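Local coordinates for protein succinylglutamate desuccinylase (Vibrio parahaemolyticus, PDB 2BCO) that probably hydrolyses N-succinylglutamate to succinate and glutamate with the help of one bound zinc ion, the last step of arginine breakdown by the AST pathway, at residues Y164-S169 against V281-S286; A192-N197 against L325-V330. All blocks are in the same frame, centred on the assembly; numbering follows the deposited sequence.

How the contacts relate
Contacts 1 and 2 lie with their centres about 9 Å apart on the same side of the chain's centre, and both join the catalytic domain to the barrel-sandwich hybrid domain. Along the chain their segments alternate: 164-169 and 192-197 come first, from the catalytic part, followed by 281-286 and 325-330 from the hybrid part. Strands 165-169 and 192-195 are parallel neighbours, tied by probable hydrogen bonds from A167 N to A192 O (2.8 Å) and from L194 N to A167 O (2.6 Å). On the other side of the interface, strand 309-311 pairs with both 285-286 and 322-335. The two contacts are thus neighbouring points of one buried domain junction, with contact 1 closer to the zinc.

Contact 1. Residues Y164-S169 against V281-S286; sequences YTFAVS and VENFTS
F166 carries this contact from strand 165-169, taking the edge of F284 on one face of its ring. Just before it, T165 keeps its hydroxyl for the backbone nitrogen of E191, a sensible use of a polar group in a buried strand. The F166 side chain starts out toward 281-286, with CG lodged between the backbone N and the carbonyl carbon (chi1 73°). F166 also makes a backbone hydrogen bond with E219, the predicted active-site residue, and the side chains of F166 and E219 are about 3 Å apart at their nearest atoms. The F166 ring meets CE1 of F284, which stands 3.7 Å above the plane of the F166 ring and over its centre, nearly equidistant from all six carbons. The ring centroids of F166 and F284 are 5.0 Å apart and the planes make 80°, a T-shaped pair in which the aromatic C-H on CE1 of F284 is directed at the pi cloud of F166. At the rim of F166, near the ring plane, the amide nitrogen ND2 of N283 lies 4.2 Å from CZ of F166, a packing contact. The polar partner of N283 lies elsewhere: OD1 accepts a hydrogen bond from the backbone N of F312.

The loop that delivers these groups ends in a G1 beta bulge, F284 and T285 both facing I310 on the antiparallel partner strand. F284 occupies the left-handed position often given to glycine in such bulges, yet here it carries a ring with which the barrel-sandwich hybrid domain reaches F166 of the catalytic domain. T285 OG1 donates to E282 O at 2.6 Å, approaching from above the carbonyl plane, a bond that spans N283 and F284.

After F166 the small A167 leads on to V168, which has a backbone hydrogen bond with T217.

Contact 2. Residues A192-N197 against L325-V330; sequences AVLLSN and LMVCEV
L194 meets L325 and V327 with the two arms of its isobutyl group, each methyl addressing a different residue of the strand facing it. CD2 of L194 lies 4.0 Å from CG1 of V327, and the branch carbon CG of L194 is almost as close to that methyl, at 4.1 Å. The two side chains cross at about a right angle, so CG1 of V327 abuts the CG-CD2 bond of the leucine. The other arm meets its partner methyl to methyl: CD1 of L194 and CD2 of L325 are 4.2 Å apart, the leucines passing each other at a slant.

The L194 side chain leaves its backbone pointing neither at nor away from 325-330, and its end then closes the distance. With CG anti to the backbone N (chi1 -158°), the methyls are carried across to the other strand. V327 and L325 both start toward L194, being two residues apart on one strand and therefore on the same side of it, while M326 between them, here selenomethionine, turns elsewhere and packs on E308. V327 places CG1 anti to its carbonyl carbon, which presents that methyl to L194. Branched aliphatic residues suit all three positions, since the segments meet through aliphatic carbons and no hydrogen bond crosses between them.

The nearest CA atoms, those of L194 and V327, are 8.0 Å apart, because the two strands are not direct partners. Strand 258-267 pairs with both, parallel to 192-195 and antiparallel to 322-335. These apolar contacts belong to the junction at which the edge of the zinc-exopeptidase-like catalytic domain of the AspA/AstE family runs on into its C-terminal barrel-sandwich hybrid domain.

Contact 1. Residues Y164-S169 against V281-S286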
loop_
_atom_site.group_PDB
_atom_site.type_symbol
_atom_site.label_atom_id
_atom_site.label_comp_id
_atom_site.label_asym_id
_atom_site.label_seq_id
_atom_site.Cartn_x
_atom_site.Cartn_y
_atom_site.Cartn_z
ATOM N N TYR A 164 -8.712 7.691 9.448
ATOM C CA TYR A 164 -7.687 6.875 10.098
ATOM C C TYR A 164 -7.072 5.894 9.095
ATOM O O TYR A 164 -5.868 5.626 9.137
ATOM C CB TYR A 164 -8.282 6.115 11.283
ATOM C CG TYR A 164 -7.284 5.233 11.992
ATOM C CD1 TYR A 164 -6.285 5.779 12.801
ATOM C CD2 TYR A 164 -7.331 3.851 11.851
ATOM C CE1 TYR A 164 -5.352 4.955 13.458
ATOM C CE2 TYR A 164 -6.406 3.022 12.497
ATOM C CZ TYR A 164 -5.421 3.581 13.302
ATOM O OH TYR A 164 -4.527 2.760 13.958
ATOM N N THR A 165 -7.913 5.354 8.214
ATOM C CA THR A 165 -7.472 4.451 7.153
ATOM C C THR A 165 -7.956 5.003 5.814
ATOM O O THR A 165 -9.028 5.608 5.730
ATOM C CB THR A 165 -8.056 3.014 7.279
ATOM O OG1 THR A 165 -9.489 3.071 7.261
ATOM C CG2 THR A 165 -7.577 2.336 8.546
ATOM N N PHE A 166 -7.142 4.814 4.782
ATOM C CA PHE A 166 -7.494 5.229 3.433
ATOM C C PHE A 166 -6.549 4.545 2.465
ATOM O O PHE A 166 -5.531 3.999 2.878
ATOM C CB PHE A 166 -7.485 6.765 3.278
ATOM C CG PHE A 166 -6.116 7.399 3.251
ATOM C CD1 PHE A 166 -5.435 7.566 2.047
ATOM C CD2 PHE A 166 -5.552 7.926 4.412
ATOM C CE1 PHE A 166 -4.215 8.257 1.994
ATOM C CE2 PHE A 166 -4.328 8.619 4.368
ATOM C CZ PHE A 166 -3.663 8.785 3.152
ATOM N N ALA A 167 -6.893 4.552 1.181
ATOM C CA ALA A 167 -6.068 3.890 0.186
ATOM C C ALA A 167 -5.903 4.729 -1.063
ATOM O O ALA A 167 -6.678 5.657 -1.320
ATOM C CB ALA A 167 -6.682 2.534 -0.174
ATOM N N VAL A 168 -4.888 4.385 -1.843
ATOM C CA VAL A 168 -4.597 5.080 -3.080
ATOM C C VAL A 168 -4.558 4.080 -4.229
ATOM O O VAL A 168 -3.795 3.115 -4.193
ATOM C CB VAL A 168 -3.241 5.813 -2.998
ATOM C CG1 VAL A 168 -2.920 6.455 -4.330
ATOM C CG2 VAL A 168 -3.285 6.862 -1.903
ATOM N N SER A 169 -5.398 4.312 -5.235
ATOM C CA SER A 169 -5.467 3.445 -6.407
ATOM C C SER A 169 -4.652 4.074 -7.545
ATOM O O SER A 169 -4.974 5.168 -8.012
ATOM C CB SER A 169 -6.923 3.267 -6.849
ATOM O OG SER A 169 -6.995 2.475 -8.016
ATOM N N VAL A 281 0.425 19.123 9.923
ATOM C CA VAL A 281 -0.819 19.298 9.183
ATOM C C VAL A 281 -1.393 17.923 8.818
ATOM O O VAL A 281 -0.676 17.053 8.336
ATOM C CB VAL A 281 -0.565 20.104 7.892
ATOM C CG1 VAL A 281 0.477 19.392 7.038
ATOM C CG2 VAL A 281 -1.858 20.301 7.130
ATOM N N GLU A 282 -2.687 17.734 9.044
ATOM C CA GLU A 282 -3.336 16.458 8.756
ATOM C C GLU A 282 -3.632 16.235 7.277
ATOM O O GLU A 282 -3.827 17.191 6.520
ATOM C CB GLU A 282 -4.650 16.352 9.548
ATOM C CG GLU A 282 -4.479 16.029 11.029
ATOM C CD GLU A 282 -5.798 16.018 11.800
ATOM O OE1 GLU A 282 -6.826 15.572 11.244
ATOM O OE2 GLU A 282 -5.807 16.448 12.976
ATOM N N ASN A 283 -3.640 14.968 6.863
ATOM C CA ASN A 283 -3.979 14.635 5.489
ATOM C C ASN A 283 -5.475 14.899 5.379
ATOM O O ASN A 283 -6.216 14.752 6.356
ATOM C CB ASN A 283 -3.691 13.163 5.173
ATOM C CG ASN A 283 -2.283 12.944 4.645
ATOM O OD1 ASN A 283 -1.793 13.719 3.823
ATOM N ND2 ASN A 283 -1.635 11.875 5.097
ATOM N N PHE A 284 -5.913 15.292 4.193
ATOM C CA PHE A 284 -7.316 15.612 3.943
ATOM C C PHE A 284 -7.802 16.796 4.759
ATOM O O PHE A 284 -8.941 16.809 5.218
ATOM C CB PHE A 284 -8.224 14.412 4.219
ATOM C CG PHE A 284 -7.982 13.255 3.300
ATOM C CD1 PHE A 284 -7.059 12.266 3.629
ATOM C CD2 PHE A 284 -8.651 13.171 2.082
ATOM C CE1 PHE A 284 -6.804 11.206 2.757
ATOM C CE2 PHE A 284 -8.405 12.118 1.202
ATOM C CZ PHE A 284 -7.479 11.135 1.543
ATOM N N THR A 285 -6.932 17.780 4.957
ATOM C CA THR A 285 -7.320 18.990 5.669
ATOM C C THR A 285 -7.991 19.832 4.585
ATOM O O THR A 285 -7.375 20.155 3.569
ATOM C CB THR A 285 -6.094 19.743 6.251
ATOM O OG1 THR A 285 -5.566 19.005 7.359
ATOM C CG2 THR A 285 -6.487 21.137 6.720
ATOM N N SER A 286 -9.256 20.175 4.801
ATOM C CA SER A 286 -10.013 20.942 3.816
ATOM C C SER A 286 -9.833 22.447 3.901
ATOM O O SER A 286 -9.323 22.976 4.887
ATOM C CB SER A 286 -11.504 20.602 3.920
ATOM O OG SER A 286 -12.019 20.945 5.193
#

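Contact 2. Residues A192-N197 against L325-V330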
loop_
_atom_site.group_PDB
_atom_site.type_symbol
_atom_site.label_atom_id
_atom_site.label_comp_id
_atom_site.label_asym_id
_atom_site.label_seq_id
_atom_site.Cartn_x
_atom_site.Cartn_y
_atom_site.Cartn_z
ATOM N N ALA A 192 -11.620 5.802 3.136
ATOM C CA ALA A 192 -11.595 6.497 1.861
ATOM C C ALA A 192 -10.559 5.945 0.894
ATOM O O ALA A 192 -9.558 5.351 1.309
ATOM C CB ALA A 192 -11.340 7.976 2.091
ATOM N N VAL A 193 -10.825 6.130 -0.400
ATOM C CA VAL A 193 -9.901 5.700 -1.439
ATOM C C VAL A 193 -9.653 6.865 -2.389
ATOM O O VAL A 193 -10.590 7.486 -2.881
ATOM C CB VAL A 193 -10.438 4.517 -2.264
ATOM C CG1 VAL A 193 -9.340 3.999 -3.192
ATOM C CG2 VAL A 193 -10.908 3.410 -1.335
ATOM N N LEU A 194 -8.385 7.170 -2.622
ATOM C CA LEU A 194 -8.003 8.255 -3.516
ATOM C C LEU A 194 -7.644 7.606 -4.869
ATOM O O LEU A 194 -6.794 6.717 -4.936
ATOM C CB LEU A 194 -6.785 8.995 -2.945
ATOM C CG LEU A 194 -6.469 10.437 -3.374
ATOM C CD1 LEU A 194 -4.959 10.633 -3.344
ATOM C CD2 LEU A 194 -7.012 10.738 -4.766
ATOM N N LEU A 195 -8.316 8.032 -5.932
ATOM C CA LEU A 195 -8.054 7.503 -7.261
ATOM C C LEU A 195 -7.008 8.401 -7.923
ATOM O O LEU A 195 -7.309 9.536 -8.271
ATOM C CB LEU A 195 -9.337 7.516 -8.091
ATOM C CG LEU A 195 -10.543 6.804 -7.485
ATOM C CD1 LEU A 195 -11.739 6.992 -8.388
ATOM C CD2 LEU A 195 -10.245 5.330 -7.287
ATOM N N SER A 196 -5.784 7.913 -8.086
ATOM C CA SER A 196 -4.743 8.731 -8.709
ATOM C C SER A 196 -5.108 9.106 -10.143
ATOM O O SER A 196 -5.791 8.347 -10.827
ATOM C CB SER A 196 -3.407 7.988 -8.723
ATOM O OG SER A 196 -2.885 7.838 -7.418
ATOM N N ASN A 197 -4.654 10.273 -10.593
ATOM C CA ASN A 197 -4.917 10.712 -11.962
ATOM C C ASN A 197 -3.595 10.824 -12.709
ATOM O O ASN A 197 -3.562 11.287 -13.842
ATOM C CB ASN A 197 -5.656 12.066 -11.986
ATOM C CG ASN A 197 -4.739 13.245 -11.670
ATOM O OD1 ASN A 197 -3.774 13.108 -10.917
ATOM N ND2 ASN A 197 -5.052 14.411 -12.227
ATOM N N LEU A 325 -1.210 17.309 -3.131
ATOM C CA LEU A 325 -2.341 16.860 -3.919
ATOM C C LEU A 325 -3.553 17.572 -3.350
ATOM O O LEU A 325 -3.671 17.728 -2.142
ATOM C CB LEU A 325 -2.512 15.349 -3.764
ATOM C CG LEU A 325 -2.449 14.434 -4.994
ATOM C CD1 LEU A 325 -1.647 15.061 -6.123
ATOM C CD2 LEU A 325 -1.828 13.108 -4.571
HETATM N N MSE A 326 -4.425 18.056 -4.218
HETATM C CA MSE A 326 -5.651 18.701 -3.771
HETATM C C MSE A 326 -6.712 17.735 -4.269
HETATM O O MSE A 326 -6.785 17.442 -5.460
HETATM C CB MSE A 326 -5.826 20.072 -4.426
HETATM C CG MSE A 326 -4.776 21.102 -4.042
HETATM SE SE MSE A 326 -4.811 21.519 -2.165
HETATM C CE MSE A 326 -6.104 22.965 -2.208
ATOM N N VAL A 327 -7.517 17.223 -3.353
ATOM C CA VAL A 327 -8.540 16.260 -3.719
ATOM C C VAL A 327 -9.930 16.687 -3.288
ATOM O O VAL A 327 -10.087 17.627 -2.508
ATOM C CB VAL A 327 -8.227 14.901 -3.091
ATOM C CG1 VAL A 327 -6.811 14.486 -3.470
ATOM C CG2 VAL A 327 -8.367 14.984 -1.576
ATOM N N CYS A 328 -10.932 15.986 -3.805
ATOM C CA CYS A 328 -12.320 16.268 -3.482
ATOM C C CYS A 328 -13.147 15.030 -3.772
ATOM O O CYS A 328 -12.804 14.244 -4.660
ATOM C CB CYS A 328 -12.839 17.439 -4.322
ATOM S SG CYS A 328 -12.771 17.180 -6.116
ATOM N N GLU A 329 -14.223 14.846 -3.021
ATOM C CA GLU A 329 -15.087 13.692 -3.239
ATOM C C GLU A 329 -15.530 13.675 -4.698
ATOM O O GLU A 329 -15.642 14.721 -5.346
ATOM C CB GLU A 329 -16.329 13.754 -2.344
ATOM C CG GLU A 329 -16.040 13.706 -0.858
ATOM C CD GLU A 329 -17.262 13.316 -0.040
ATOM O OE1 GLU A 329 -17.201 13.406 1.205
ATOM O OE2 GLU A 329 -18.278 12.911 -0.642
ATOM N N VAL A 330 -15.780 12.488 -5.227
ATOM C CA VAL A 330 -16.221 12.427 -6.596
ATOM C C VAL A 330 -17.418 11.512 -6.809
ATOM O O VAL A 330 -17.632 10.548 -6.063
ATOM C CB VAL A 330 -15.076 12.016 -7.527
ATOM C CG1 VAL A 330 -14.707 10.569 -7.315
ATOM C CG2 VAL A 330 -15.483 12.295 -8.968
#